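Local coordinates for fucolectin-related protein (Streptococcus pneumoniae, PDB 2WMF) that is a family 98 glycoside hydrolase whose catalytic module probably cleaves host blood group antigen carbohydrates, at residues A[68-73]-A[316-321]; A[114-119]-A[145-150]; A[424-429]-A[470-475]; A[211-216]-A[244-249]. All blocks are in the same frame, centred on the assembly; numbering follows the deposited sequence.

Contact 1: residues A[68-73]-A[316-321]; sequences EDVKPY and FFRHAI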
loop_
_atom_site.group_PDB
_atom_site.type_symbol
_atom_site.label_atom_id
_atom_site.label_comp_id
_atom_site.label_asym_id
_atom_site.label_seq_id
_atom_site.Cartn_x
_atom_site.Cartn_y
_atom_site.Cartn_z
ATOM N N GLU A 68 -14.415 10.870 -10.333
ATOM C CA GLU A 68 -14.948 12.018 -9.608
ATOM C C GLU A 68 -15.172 11.760 -8.120
ATOM O O GLU A 68 -14.946 12.651 -7.311
ATOM C CB GLU A 68 -16.236 12.484 -10.253
ATOM C CG GLU A 68 -16.022 13.268 -11.532
ATOM C CD GLU A 68 -14.986 14.404 -11.465
ATOM O OE1 GLU A 68 -15.128 15.354 -10.627
ATOM O OE2 GLU A 68 -14.062 14.350 -12.307
ATOM N N ASP A 69 -15.602 10.550 -7.760
ATOM C CA ASP A 69 -15.803 10.202 -6.337
ATOM C C ASP A 69 -14.499 10.061 -5.561
ATOM O O ASP A 69 -14.500 10.130 -4.331
ATOM C CB ASP A 69 -16.627 8.931 -6.187
ATOM C CG ASP A 69 -15.983 7.727 -6.830
ATOM O OD1 ASP A 69 -15.621 7.810 -8.027
ATOM O OD2 ASP A 69 -15.848 6.689 -6.146
ATOM N N VAL A 70 -13.393 9.868 -6.295
ATOM C CA VAL A 70 -12.072 9.681 -5.721
ATOM C C VAL A 70 -11.312 11.010 -5.593
ATOM O O VAL A 70 -10.498 11.164 -4.687
ATOM C CB VAL A 70 -11.288 8.623 -6.509
ATOM C CG1 VAL A 70 -9.817 8.514 -6.070
ATOM C CG2 VAL A 70 -11.991 7.270 -6.391
ATOM N N LYS A 71 -11.569 11.949 -6.508
ATOM C CA LYS A 71 -10.897 13.239 -6.500
ATOM C C LYS A 71 -10.800 13.976 -5.142
ATOM O O LYS A 71 -9.777 14.568 -4.849
ATOM C CB LYS A 71 -11.475 14.160 -7.592
ATOM C CG LYS A 71 -11.010 13.888 -9.034
ATOM C CD LYS A 71 -11.512 14.988 -9.977
ATOM C CE LYS A 71 -10.842 14.984 -11.343
ATOM N NZ LYS A 71 -11.312 13.888 -12.231
ATOM N N PRO A 72 -11.868 13.973 -4.321
ATOM C CA PRO A 72 -11.727 14.635 -3.025
ATOM C C PRO A 72 -10.670 14.048 -2.089
ATOM O O PRO A 72 -10.344 14.672 -1.081
ATOM C CB PRO A 72 -13.138 14.502 -2.386
ATOM C CG PRO A 72 -14.078 14.208 -3.549
ATOM C CD PRO A 72 -13.237 13.466 -4.556
ATOM N N TYR A 73 -10.179 12.841 -2.440
ATOM C CA TYR A 73 -9.255 12.047 -1.646
ATOM C C TYR A 73 -7.970 11.740 -2.418
ATOM O O TYR A 73 -7.310 10.761 -2.128
ATOM C CB TYR A 73 -9.955 10.741 -1.242
ATOM C CG TYR A 73 -11.274 10.975 -0.554
ATOM C CD1 TYR A 73 -11.321 11.417 0.754
ATOM C CD2 TYR A 73 -12.454 10.787 -1.242
ATOM C CE1 TYR A 73 -12.532 11.654 1.379
ATOM C CE2 TYR A 73 -13.684 11.052 -0.635
ATOM C CZ TYR A 73 -13.707 11.458 0.676
ATOM O OH TYR A 73 -14.950 11.717 1.315
ATOM N N PHE A 316 -9.943 -0.896 -4.495
ATOM C CA PHE A 316 -9.592 -1.008 -3.090
ATOM C C PHE A 316 -9.602 0.368 -2.430
ATOM O O PHE A 316 -10.084 0.493 -1.316
ATOM C CB PHE A 316 -8.317 -1.767 -2.789
ATOM C CG PHE A 316 -8.257 -2.149 -1.373
ATOM C CD1 PHE A 316 -8.920 -3.287 -0.921
ATOM C CD2 PHE A 316 -7.643 -1.320 -0.466
ATOM C CE1 PHE A 316 -8.981 -3.576 0.450
ATOM C CE2 PHE A 316 -7.661 -1.631 0.930
ATOM C CZ PHE A 316 -8.332 -2.759 1.365
ATOM N N PHE A 317 -9.146 1.391 -3.129
ATOM C CA PHE A 317 -9.183 2.738 -2.564
ATOM C C PHE A 317 -10.640 3.192 -2.304
ATOM O O PHE A 317 -10.921 3.838 -1.253
ATOM C CB PHE A 317 -8.444 3.744 -3.420
ATOM C CG PHE A 317 -8.231 5.066 -2.716
ATOM C CD1 PHE A 317 -7.371 5.171 -1.635
ATOM C CD2 PHE A 317 -8.938 6.181 -3.115
ATOM C CE1 PHE A 317 -7.209 6.343 -0.970
ATOM C CE2 PHE A 317 -8.771 7.390 -2.442
ATOM C CZ PHE A 317 -7.917 7.465 -1.361
ATOM N N ARG A 318 -11.555 2.841 -3.217
ATOM C CA ARG A 318 -12.991 3.100 -3.014
ATOM C C ARG A 318 -13.477 2.394 -1.739
ATOM O O ARG A 318 -14.259 2.963 -0.954
ATOM C CB ARG A 318 -13.835 2.715 -4.225
ATOM C CG ARG A 318 -13.732 3.676 -5.378
ATOM C CD ARG A 318 -14.553 3.239 -6.580
ATOM N NE ARG A 318 -14.738 4.357 -7.489
ATOM C CZ ARG A 318 -14.810 4.256 -8.794
ATOM N NH1 ARG A 318 -14.705 3.083 -9.396
ATOM N NH2 ARG A 318 -14.979 5.338 -9.511
ATOM N N HIS A 319 -13.049 1.146 -1.522
ATOM C CA HIS A 319 -13.358 0.460 -0.269
ATOM C C HIS A 319 -12.922 1.299 0.931
ATOM O O HIS A 319 -13.684 1.446 1.924
ATOM C CB HIS A 319 -12.724 -0.941 -0.186
ATOM C CG HIS A 319 -13.056 -1.649 1.085
ATOM N ND1 HIS A 319 -14.275 -2.257 1.313
ATOM C CD2 HIS A 319 -12.324 -1.832 2.208
ATOM C CE1 HIS A 319 -14.258 -2.812 2.514
ATOM N NE2 HIS A 319 -13.115 -2.523 3.097
ATOM N N ALA A 320 -11.713 1.841 0.861
ATOM C CA ALA A 320 -11.113 2.604 1.965
ATOM C C ALA A 320 -11.827 3.958 2.207
ATOM O O ALA A 320 -11.877 4.440 3.346
ATOM C CB ALA A 320 -9.610 2.819 1.717
ATOM N N ILE A 321 -12.389 4.552 1.150
ATOM C CA ILE A 321 -13.210 5.776 1.287
ATOM C C ILE A 321 -14.542 5.429 1.955
ATOM O O ILE A 321 -15.002 6.147 2.851
ATOM C CB ILE A 321 -13.490 6.479 -0.060
ATOM C CG1 ILE A 321 -12.183 6.935 -0.728
ATOM C CG2 ILE A 321 -14.443 7.684 0.128
ATOM C CD1 ILE A 321 -12.331 7.212 -2.227
#
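Asp69 and Arg318 form a two-bond salt bridge between the loop 68-73 and the helix segment 316-321. The guanidinium comes side-on. Arg318 NH2 gives a nearly straight bond to Asp69 OD1 (3.0 Å, 166°), and Arg318 NE bonds Asp69 OD2 at 2.9 Å. Each oxygen uses its syn lone pair, and the two flat groups are nearly coplanar, 24° apart. Beside the ion pair the contact turns apolar. Val70 CG1 lies 3.9 Å from Phe317 CD2, and its CG2 loosely touches CG of Arg318 and CD1 of Ile321. Ile321 crosses the Tyr73 ring at a slant, with its CG2 3.5 Å from Tyr73 CE2 and its CD1 3.7 Å from Tyr73 CD2. Tyr73 CB packs on Phe317 CE2 at 3.8 Å. Phe317 can reach across because its CG stands anti to the backbone N (chi1 -168°). Further out, Leu40 of strand 39-45 touches both Val70 and Phe317, and Pro72 CB covers one face of the Tyr73 ring. This packs the loop entering barrel strand 74-79 against helix 307-322. With one N-H bond to each carboxylate oxygen, the salt bridge probably limits the rotation of both charged groups at the margin of an apolar patch.

Contact 2: residues A[114-119]-A[145-150]; sequences PVFLVI and GVLNIE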
loop_
_atom_site.group_PDB
_atom_site.type_symbol
_atom_site.label_atom_id
_atom_site.label_comp_id
_atom_site.label_asym_id
_atom_site.label_seq_id
_atom_site.Cartn_x
_atom_site.Cartn_y
_atom_site.Cartn_z
ATOM N N PRO A 114 -4.555 19.402 -7.075
ATOM C CA PRO A 114 -3.679 19.314 -5.879
ATOM C C PRO A 114 -2.404 18.514 -6.186
ATOM O O PRO A 114 -2.493 17.426 -6.758
ATOM C CB PRO A 114 -4.553 18.605 -4.838
ATOM C CG PRO A 114 -5.541 17.824 -5.609
ATOM C CD PRO A 114 -5.799 18.617 -6.898
ATOM N N VAL A 115 -1.256 19.069 -5.832
ATOM C CA VAL A 115 0.009 18.431 -6.086
ATOM C C VAL A 115 0.945 18.381 -4.880
ATOM O O VAL A 115 0.871 19.210 -3.966
ATOM C CB VAL A 115 0.738 19.079 -7.294
ATOM C CG1 VAL A 115 -0.093 18.960 -8.595
ATOM C CG2 VAL A 115 1.133 20.553 -6.982
ATOM N N PHE A 116 1.831 17.366 -4.906
ATOM C CA PHE A 116 2.977 17.246 -4.010
ATOM C C PHE A 116 4.250 17.134 -4.867
ATOM O O PHE A 116 4.225 16.453 -5.860
ATOM C CB PHE A 116 2.866 15.933 -3.193
ATOM C CG PHE A 116 1.811 15.968 -2.111
ATOM C CD1 PHE A 116 2.164 16.124 -0.793
ATOM C CD2 PHE A 116 0.472 15.782 -2.432
ATOM C CE1 PHE A 116 1.193 16.134 0.219
ATOM C CE2 PHE A 116 -0.530 15.796 -1.421
ATOM C CZ PHE A 116 -0.151 15.997 -0.105
ATOM N N LEU A 117 5.322 17.807 -4.450
ATOM C CA LEU A 117 6.605 17.805 -5.153
ATOM C C LEU A 117 7.567 16.848 -4.461
ATOM O O LEU A 117 7.703 16.887 -3.251
ATOM C CB LEU A 117 7.264 19.182 -5.151
ATOM C CG LEU A 117 6.487 20.393 -5.652
ATOM C CD1 LEU A 117 7.397 21.636 -5.550
ATOM C CD2 LEU A 117 5.991 20.110 -7.052
ATOM N N VAL A 118 8.236 16.001 -5.238
ATOM C CA VAL A 118 9.348 15.188 -4.721
ATOM C C VAL A 118 10.581 16.086 -4.712
ATOM O O VAL A 118 11.066 16.473 -5.783
ATOM C CB VAL A 118 9.634 13.947 -5.575
ATOM C CG1 VAL A 118 10.808 13.169 -4.971
ATOM C CG2 VAL A 118 8.358 13.046 -5.740
ATOM N N ILE A 119 11.034 16.456 -3.523
ATOM C CA ILE A 119 12.196 17.353 -3.358
ATOM C C ILE A 119 13.423 16.705 -2.737
ATOM O O ILE A 119 14.479 17.331 -2.691
ATOM C CB ILE A 119 11.848 18.662 -2.616
ATOM C CG1 ILE A 119 11.565 18.404 -1.124
ATOM C CG2 ILE A 119 10.621 19.372 -3.335
ATOM C CD1 ILE A 119 11.459 19.681 -0.325
ATOM N N GLY A 145 2.149 19.828 -0.322
ATOM C CA GLY A 145 3.250 19.260 0.440
ATOM C C GLY A 145 4.355 18.750 -0.447
ATOM O O GLY A 145 4.399 19.015 -1.658
ATOM N N VAL A 146 5.255 17.988 0.177
ATOM C CA VAL A 146 6.451 17.499 -0.505
ATOM C C VAL A 146 6.753 16.060 -0.060
ATOM O O VAL A 146 6.292 15.627 0.987
ATOM C CB VAL A 146 7.685 18.390 -0.267
ATOM C CG1 VAL A 146 7.393 19.792 -0.798
ATOM C CG2 VAL A 146 8.122 18.429 1.214
ATOM N N LEU A 147 7.578 15.382 -0.850
ATOM C CA LEU A 147 7.972 13.998 -0.613
ATOM C C LEU A 147 9.492 13.834 -0.573
ATOM O O LEU A 147 10.228 14.491 -1.336
ATOM C CB LEU A 147 7.444 13.100 -1.702
ATOM C CG LEU A 147 5.922 12.951 -1.778
ATOM C CD1 LEU A 147 5.365 13.493 -3.089
ATOM C CD2 LEU A 147 5.537 11.472 -1.509
ATOM N N ASN A 148 9.917 12.956 0.346
ATOM C CA ASN A 148 11.249 12.402 0.385
ATOM C C ASN A 148 11.053 10.911 0.108
ATOM O O ASN A 148 10.290 10.237 0.816
ATOM C CB ASN A 148 11.829 12.600 1.775
ATOM C CG ASN A 148 13.232 12.037 1.947
ATOM O OD1 ASN A 148 13.799 11.453 1.024
ATOM N ND2 ASN A 148 13.810 12.235 3.139
ATOM N N ILE A 149 11.744 10.401 -0.896
ATOM C CA ILE A 149 11.556 9.020 -1.343
ATOM C C ILE A 149 12.883 8.311 -1.516
ATOM O O ILE A 149 13.712 8.795 -2.261
ATOM C CB ILE A 149 10.780 8.980 -2.714
ATOM C CG1 ILE A 149 9.418 9.667 -2.617
ATOM C CG2 ILE A 149 10.535 7.514 -3.164
ATOM C CD1 ILE A 149 8.596 9.654 -3.922
ATOM N N GLU A 150 13.062 7.180 -0.816
ATOM C CA GLU A 150 14.092 6.161 -1.129
ATOM C C GLU A 150 15.531 6.569 -0.799
ATOM O O GLU A 150 16.190 7.216 -1.592
ATOM C CB GLU A 150 14.062 5.722 -2.592
ATOM C CG GLU A 150 14.970 4.536 -2.871
ATOM C CD GLU A 150 14.952 4.177 -4.365
ATOM O OE1 GLU A 150 13.853 3.955 -4.956
ATOM O OE2 GLU A 150 16.056 4.178 -4.964
#
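Phe116 packs on Gly145 and Leu147 where strands 115-121 and 143-149 run side by side. Its CB meets Leu147 CD1 at 3.5 Å. Phe116 CG is 4.0 Å from Gly145 O. CD1 comes 3.4 Å from Gly145 C, and CE1 is 3.7 Å from Gly145 CA. The ring reaches the glycine at a slant because CG lies beside the backbone N (chi1 -73°). The backbone angles of Gly145 (phi 155°, psi -167°) by themselves call for glycine. Beyond it Val118 CG2 touches the CD1 atoms of Leu147 and Ile149, on the same side of the sheet as Phe116. Ile119 and Val146 pack together on the other side. The backbones are joined in parallel register. Leu117 N bonds Gly145 O (3.2 Å), Leu147 N bonds Leu117 O (2.8 Å), and Ile119 N bonds Leu147 O (3.0 Å). The strands belong to a beta-alpha-beta unit, with helix 130-139 as the crossover, in the closed eight-stranded parallel barrel. All the touching residues are buried. Across this seam the side chains meet by apolar packing, while the backbone bonds use up most of the polar atoms that face each other; Gly145 N is left without a partner in the model.

Contact 3: residues A[424-429]-A[470-475]; sequences AQRVGN and VKENPN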
loop_
_atom_site.group_PDB
_atom_site.type_symbol
_atom_site.label_atom_id
_atom_site.label_comp_id
_atom_site.label_asym_id
_atom_site.label_seq_id
_atom_site.Cartn_x
_atom_site.Cartn_y
_atom_site.Cartn_z
ATOM N N ALA A 424 -6.482 -14.608 7.045
ATOM C CA ALA A 424 -7.703 -13.913 7.506
ATOM C C ALA A 424 -7.420 -13.118 8.767
ATOM O O ALA A 424 -6.731 -13.589 9.668
ATOM C CB ALA A 424 -8.887 -14.873 7.734
ATOM N N GLN A 425 -7.967 -11.911 8.800
ATOM C CA GLN A 425 -7.819 -10.960 9.891
ATOM C C GLN A 425 -9.209 -10.437 10.278
ATOM O O GLN A 425 -9.940 -9.983 9.430
ATOM C CB GLN A 425 -6.923 -9.790 9.488
ATOM C CG GLN A 425 -6.668 -8.846 10.617
ATOM C CD GLN A 425 -5.908 -7.557 10.254
ATOM O OE1 GLN A 425 -5.596 -6.741 11.163
ATOM N NE2 GLN A 425 -5.561 -7.377 8.940
ATOM N N ARG A 426 -9.527 -10.484 11.569
ATOM C CA ARG A 426 -10.770 -9.889 12.082
ATOM C C ARG A 426 -10.503 -8.416 12.410
ATOM O O ARG A 426 -9.532 -8.084 13.097
ATOM C CB ARG A 426 -11.287 -10.663 13.250
ATOM C CG ARG A 426 -12.677 -10.199 13.679
ATOM C CD ARG A 426 -13.753 -10.687 12.755
ATOM N NE ARG A 426 -15.029 -10.110 13.174
ATOM C CZ ARG A 426 -16.206 -10.471 12.694
ATOM N NH1 ARG A 426 -16.311 -11.345 11.681
ATOM N NH2 ARG A 426 -17.308 -9.887 13.146
ATOM N N VAL A 427 -11.312 -7.556 11.800
ATOM C CA VAL A 427 -11.214 -6.099 11.944
ATOM C C VAL A 427 -12.608 -5.612 12.309
ATOM O O VAL A 427 -13.447 -5.495 11.447
ATOM C CB VAL A 427 -10.720 -5.455 10.640
ATOM C CG1 VAL A 427 -10.619 -3.942 10.777
ATOM C CG2 VAL A 427 -9.363 -6.049 10.223
ATOM N N GLY A 428 -12.857 -5.381 13.596
ATOM C CA GLY A 428 -14.193 -4.997 14.031
ATOM C C GLY A 428 -15.218 -6.039 13.631
ATOM O O GLY A 428 -15.037 -7.209 13.946
ATOM N N ASN A 429 -16.253 -5.630 12.891
ATOM C CA ASN A 429 -17.313 -6.554 12.456
ATOM C C ASN A 429 -17.077 -7.129 11.079
ATOM O O ASN A 429 -18.012 -7.587 10.447
ATOM C CB ASN A 429 -18.707 -5.882 12.508
ATOM C CG ASN A 429 -18.833 -4.665 11.599
ATOM O OD1 ASN A 429 -17.918 -3.880 11.461
ATOM N ND2 ASN A 429 -20.002 -4.483 11.028
ATOM N N VAL A 470 -15.569 -9.523 4.171
ATOM C CA VAL A 470 -16.920 -9.908 4.603
ATOM C C VAL A 470 -17.308 -9.045 5.804
ATOM O O VAL A 470 -16.666 -9.116 6.866
ATOM C CB VAL A 470 -17.007 -11.434 4.998
ATOM C CG1 VAL A 470 -18.423 -11.794 5.546
ATOM C CG2 VAL A 470 -16.562 -12.363 3.848
ATOM N N LYS A 471 -18.334 -8.221 5.625
ATOM C CA LYS A 471 -18.845 -7.383 6.704
ATOM C C LYS A 471 -20.153 -7.952 7.270
ATOM O O LYS A 471 -21.101 -8.246 6.512
ATOM C CB LYS A 471 -19.094 -5.958 6.197
ATOM C CG LYS A 471 -19.579 -5.009 7.291
ATOM C CD LYS A 471 -19.734 -3.548 6.829
ATOM C CE LYS A 471 -18.598 -2.702 7.360
ATOM N NZ LYS A 471 -18.720 -1.235 6.901
ATOM N N GLU A 472 -20.197 -8.086 8.595
ATOM C CA GLU A 472 -21.407 -8.533 9.282
ATOM C C GLU A 472 -22.191 -7.325 9.768
ATOM O O GLU A 472 -21.797 -6.659 10.727
ATOM C CB GLU A 472 -21.053 -9.437 10.450
ATOM C CG GLU A 472 -20.219 -10.662 10.046
ATOM C CD GLU A 472 -20.142 -11.691 11.183
ATOM O OE1 GLU A 472 -21.187 -12.317 11.444
ATOM O OE2 GLU A 472 -19.067 -11.883 11.812
ATOM N N ASN A 473 -23.300 -7.034 9.085
ATOM C CA ASN A 473 -24.277 -6.072 9.575
ATOM C C ASN A 473 -25.215 -6.835 10.486
ATOM O O ASN A 473 -25.127 -8.064 10.582
ATOM C CB ASN A 473 -25.006 -5.405 8.422
ATOM C CG ASN A 473 -24.069 -4.542 7.580
ATOM O OD1 ASN A 473 -23.981 -4.706 6.331
ATOM N ND2 ASN A 473 -23.396 -3.600 8.235
ATOM N N PRO A 474 -26.081 -6.113 11.210
ATOM C CA PRO A 474 -26.998 -6.846 12.067
ATOM C C PRO A 474 -27.807 -7.963 11.405
ATOM O O PRO A 474 -27.908 -9.054 11.952
ATOM C CB PRO A 474 -27.902 -5.734 12.642
ATOM C CG PRO A 474 -26.972 -4.549 12.762
ATOM C CD PRO A 474 -26.178 -4.643 11.430
ATOM N N ASN A 475 -28.326 -7.694 10.213
ATOM C CA ASN A 475 -29.241 -8.628 9.561
ATOM C C ASN A 475 -28.924 -8.948 8.112
ATOM O O ASN A 475 -29.755 -9.513 7.421
ATOM C CB ASN A 475 -30.683 -8.164 9.742
ATOM C CG ASN A 475 -31.147 -8.336 11.162
ATOM O OD1 ASN A 475 -31.693 -9.422 11.569
ATOM N ND2 ASN A 475 -30.918 -7.330 11.939
#
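Asn429 and Glu472 bury the most surface here and are linked twice. Glu472 N bonds Asn429 O at 2.9 Å, nearly straight at 169°. In return Asn429 ND2 reaches Glu472 O at 2.8 Å, coming from above the carbonyl plane. The amide is brought there by a chi1 of 61°, which sets CG between the backbone N and the carbonyl carbon. The Arg426 guanidinium grips the carboxylate end-on, with NH1 2.8 Å and NH2 3.0 Å from Glu472 OE2. Both bonds go to this one oxygen, and the two planes stand almost perpendicular, 87° apart. Arg426 NE also bonds Gly428 O, and Asn429 C lies over the rim of one guanidinium face, so the arginine is held against its own turn. OE1 of Glu472 bonds Thr452 OG1, and OE2 also accepts from Tyr451 N. Tyr451 and Trp431 make cation-pi contacts with Arg426. Gly428 and Asn429 form the tight connection between strands 423-427 and 430-434, a beta hairpin at one margin of an antiparallel sheet in the C-terminal domain.

Contact 4: residues A[211-216]-A[244-249]; sequences TKNTPI and TWKWWE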
loop_
_atom_site.group_PDB
_atom_site.type_symbol
_atom_site.label_atom_id
_atom_site.label_comp_id
_atom_site.label_asym_id
_atom_site.label_seq_id
_atom_site.Cartn_x
_atom_site.Cartn_y
_atom_site.Cartn_z
ATOM N N THR A 211 6.035 3.229 4.014
ATOM C CA THR A 211 6.925 2.189 3.586
ATOM C C THR A 211 7.273 2.341 2.089
ATOM O O THR A 211 6.674 3.114 1.347
ATOM C CB THR A 211 6.276 0.781 3.827
ATOM O OG1 THR A 211 5.199 0.599 2.887
ATOM C CG2 THR A 211 5.735 0.629 5.280
ATOM N N LYS A 212 8.232 1.556 1.650
ATOM C CA LYS A 212 8.570 1.440 0.218
ATOM C C LYS A 212 9.314 0.121 -0.019
ATOM O O LYS A 212 10.556 0.059 0.044
ATOM C CB LYS A 212 9.422 2.606 -0.254
ATOM C CG LYS A 212 9.710 2.586 -1.785
ATOM C CD LYS A 212 10.481 3.799 -2.308
ATOM C CE LYS A 212 10.406 3.832 -3.851
ATOM N NZ LYS A 212 11.374 2.864 -4.445
ATOM N N ASN A 213 8.535 -0.918 -0.328
ATOM C CA ASN A 213 9.024 -2.308 -0.263
ATOM C C ASN A 213 9.801 -2.859 -1.473
ATOM O O ASN A 213 10.020 -4.074 -1.594
ATOM C CB ASN A 213 7.909 -3.235 0.210
ATOM C CG ASN A 213 6.754 -3.325 -0.718
ATOM O OD1 ASN A 213 6.761 -2.767 -1.829
ATOM N ND2 ASN A 213 5.703 -4.045 -0.262
ATOM N N THR A 214 10.304 -1.946 -2.276
ATOM C CA THR A 214 11.227 -2.221 -3.379
ATOM C C THR A 214 12.398 -3.182 -3.060
ATOM O O THR A 214 12.676 -4.061 -3.896
ATOM C CB THR A 214 11.849 -0.875 -3.869
ATOM O OG1 THR A 214 10.837 0.155 -3.923
ATOM C CG2 THR A 214 12.522 -1.019 -5.249
ATOM N N PRO A 215 13.124 -2.951 -1.943
ATOM C CA PRO A 215 14.365 -3.714 -1.744
ATOM C C PRO A 215 14.193 -5.139 -1.223
ATOM O O PRO A 215 15.188 -5.789 -0.865
ATOM C CB PRO A 215 15.147 -2.862 -0.740
ATOM C CG PRO A 215 14.043 -2.280 0.143
ATOM C CD PRO A 215 12.939 -1.972 -0.836
ATOM N N ILE A 216 12.944 -5.631 -1.200
ATOM C CA ILE A 216 12.663 -7.042 -0.942
ATOM C C ILE A 216 13.356 -7.566 0.296
ATOM O O ILE A 216 14.015 -8.628 0.294
ATOM C CB ILE A 216 12.855 -7.957 -2.204
ATOM C CG1 ILE A 216 14.257 -7.907 -2.790
ATOM C CG2 ILE A 216 11.835 -7.616 -3.267
ATOM C CD1 ILE A 216 14.503 -9.052 -3.771
ATOM N N THR A 244 5.837 -2.163 -7.717
ATOM C CA THR A 244 5.820 -3.404 -8.544
ATOM C C THR A 244 7.227 -3.744 -9.096
ATOM O O THR A 244 7.429 -4.842 -9.612
ATOM C CB THR A 244 4.816 -3.339 -9.679
ATOM O OG1 THR A 244 5.162 -2.280 -10.567
ATOM C CG2 THR A 244 3.343 -3.136 -9.127
ATOM N N TRP A 245 8.186 -2.819 -8.941
ATOM C CA TRP A 245 9.601 -3.151 -9.189
ATOM C C TRP A 245 10.059 -4.307 -8.286
ATOM O O TRP A 245 11.060 -4.972 -8.589
ATOM C CB TRP A 245 10.526 -1.940 -8.983
ATOM C CG TRP A 245 10.668 -0.993 -10.134
ATOM C CD1 TRP A 245 10.079 0.230 -10.287
ATOM C CD2 TRP A 245 11.524 -1.165 -11.270
ATOM N NE1 TRP A 245 10.491 0.815 -11.452
ATOM C CE2 TRP A 245 11.406 0.002 -12.066
ATOM C CE3 TRP A 245 12.387 -2.171 -11.683
ATOM C CZ2 TRP A 245 12.085 0.162 -13.288
ATOM C CZ3 TRP A 245 13.090 -2.003 -12.891
ATOM C CH2 TRP A 245 12.910 -0.844 -13.679
ATOM N N LYS A 246 9.357 -4.561 -7.172
ATOM C CA LYS A 246 9.698 -5.766 -6.356
ATOM C C LYS A 246 9.717 -7.039 -7.237
ATOM O O LYS A 246 10.517 -7.986 -6.977
ATOM C CB LYS A 246 8.780 -5.935 -5.150
ATOM C CG LYS A 246 7.361 -6.468 -5.432
ATOM C CD LYS A 246 6.600 -6.797 -4.156
ATOM C CE LYS A 246 6.402 -5.609 -3.243
ATOM N NZ LYS A 246 5.639 -4.471 -3.836
ATOM N N TRP A 247 8.819 -7.079 -8.218
ATOM C CA TRP A 247 8.669 -8.259 -9.064
ATOM C C TRP A 247 9.993 -8.495 -9.845
ATOM O O TRP A 247 10.499 -9.634 -9.950
ATOM C CB TRP A 247 7.444 -8.130 -9.989
ATOM C CG TRP A 247 6.838 -9.420 -10.447
ATOM C CD1 TRP A 247 6.967 -9.973 -11.667
ATOM C CD2 TRP A 247 5.964 -10.282 -9.707
ATOM N NE1 TRP A 247 6.230 -11.145 -11.766
ATOM C CE2 TRP A 247 5.634 -11.374 -10.548
ATOM C CE3 TRP A 247 5.409 -10.232 -8.416
ATOM C CZ2 TRP A 247 4.747 -12.383 -10.143
ATOM C CZ3 TRP A 247 4.556 -11.250 -8.022
ATOM C CH2 TRP A 247 4.246 -12.308 -8.863
ATOM N N TRP A 248 10.562 -7.404 -10.343
ATOM C CA TRP A 248 11.894 -7.386 -11.024
ATOM C C TRP A 248 13.008 -7.739 -10.044
ATOM O O TRP A 248 13.889 -8.542 -10.357
ATOM C CB TRP A 248 12.130 -6.003 -11.617
ATOM C CG TRP A 248 13.425 -5.857 -12.364
ATOM C CD1 TRP A 248 13.662 -6.151 -13.683
ATOM C CD2 TRP A 248 14.643 -5.368 -11.827
ATOM N NE1 TRP A 248 14.979 -5.872 -13.988
ATOM C CE2 TRP A 248 15.593 -5.380 -12.866
ATOM C CE3 TRP A 248 15.030 -4.899 -10.564
ATOM C CZ2 TRP A 248 16.897 -4.962 -12.688
ATOM C CZ3 TRP A 248 16.343 -4.467 -10.395
ATOM C CH2 TRP A 248 17.265 -4.519 -11.457
ATOM N N GLU A 249 12.963 -7.185 -8.833
ATOM C CA GLU A 249 14.001 -7.471 -7.818
ATOM C C GLU A 249 14.066 -8.984 -7.493
ATOM O O GLU A 249 15.151 -9.524 -7.242
ATOM C CB GLU A 249 13.750 -6.656 -6.550
ATOM C CG GLU A 249 13.914 -5.124 -6.724
ATOM C CD GLU A 249 15.365 -4.649 -6.812
ATOM O OE1 GLU A 249 16.301 -5.476 -6.611
ATOM O OE2 GLU A 249 15.537 -3.404 -7.074
#
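Asn213 opens the contact near the C-terminal end of barrel strand 207-212. Its OD1 accepts a bond from Lys246 NZ at 2.9 Å, with the donor above the amide carbonyl plane. Lys246 folds back to reach it, bent at chi3 and chi4 (61° and 60°). NZ also bonds Asp243 O and forms a salt bridge with Glu278, which accepts from Asn213 ND2. The amide and the ammonium group therefore share one carboxylate. Asn213 begins a type I beta turn that ends at Ile216. The turn lies at the C-terminal end of its strand, where the active site of a TIM-type barrel normally sits, and faces helix 245-249 on the loop after the next strand. Thr214 O comes 3.3 Å from Glu249 CG, and its CG2 lies 4.3 Å from Trp245 CB. Its OG1 is bonded to Asp243 OD2 and to Lys212 NZ. Ile216 points its side chain at the helix. CG2 meets Glu249 CB as well as O and CB of Lys246, and CD1 rests 3.7 Å from Glu249 CB.

How the contacts relate
From the N terminus, segment 68-73 opens the longest loop, which contact 1 closes only at helix 307-322. Contacts 2 and 4 nest inside it, one after the other. Contact 2 closes a loop of 25 residues and joins neighbouring barrel strands. Contact 4 closes one of 27 and joins the turn after strand 207-212 to helix 245-249, which follows strand 237-243. These two touch: Glu150 OE1 forms a salt bridge with Lys212 NZ at 2.8 Å, and Ile149 packs on the same lysine. Contact 3 follows in series in the C-terminal domain. It closes 40 residues and ties the hairpin of strands 423-427 and 430-434 to strand 467-472, the neighbour of 430-434 in the sheet. None cross.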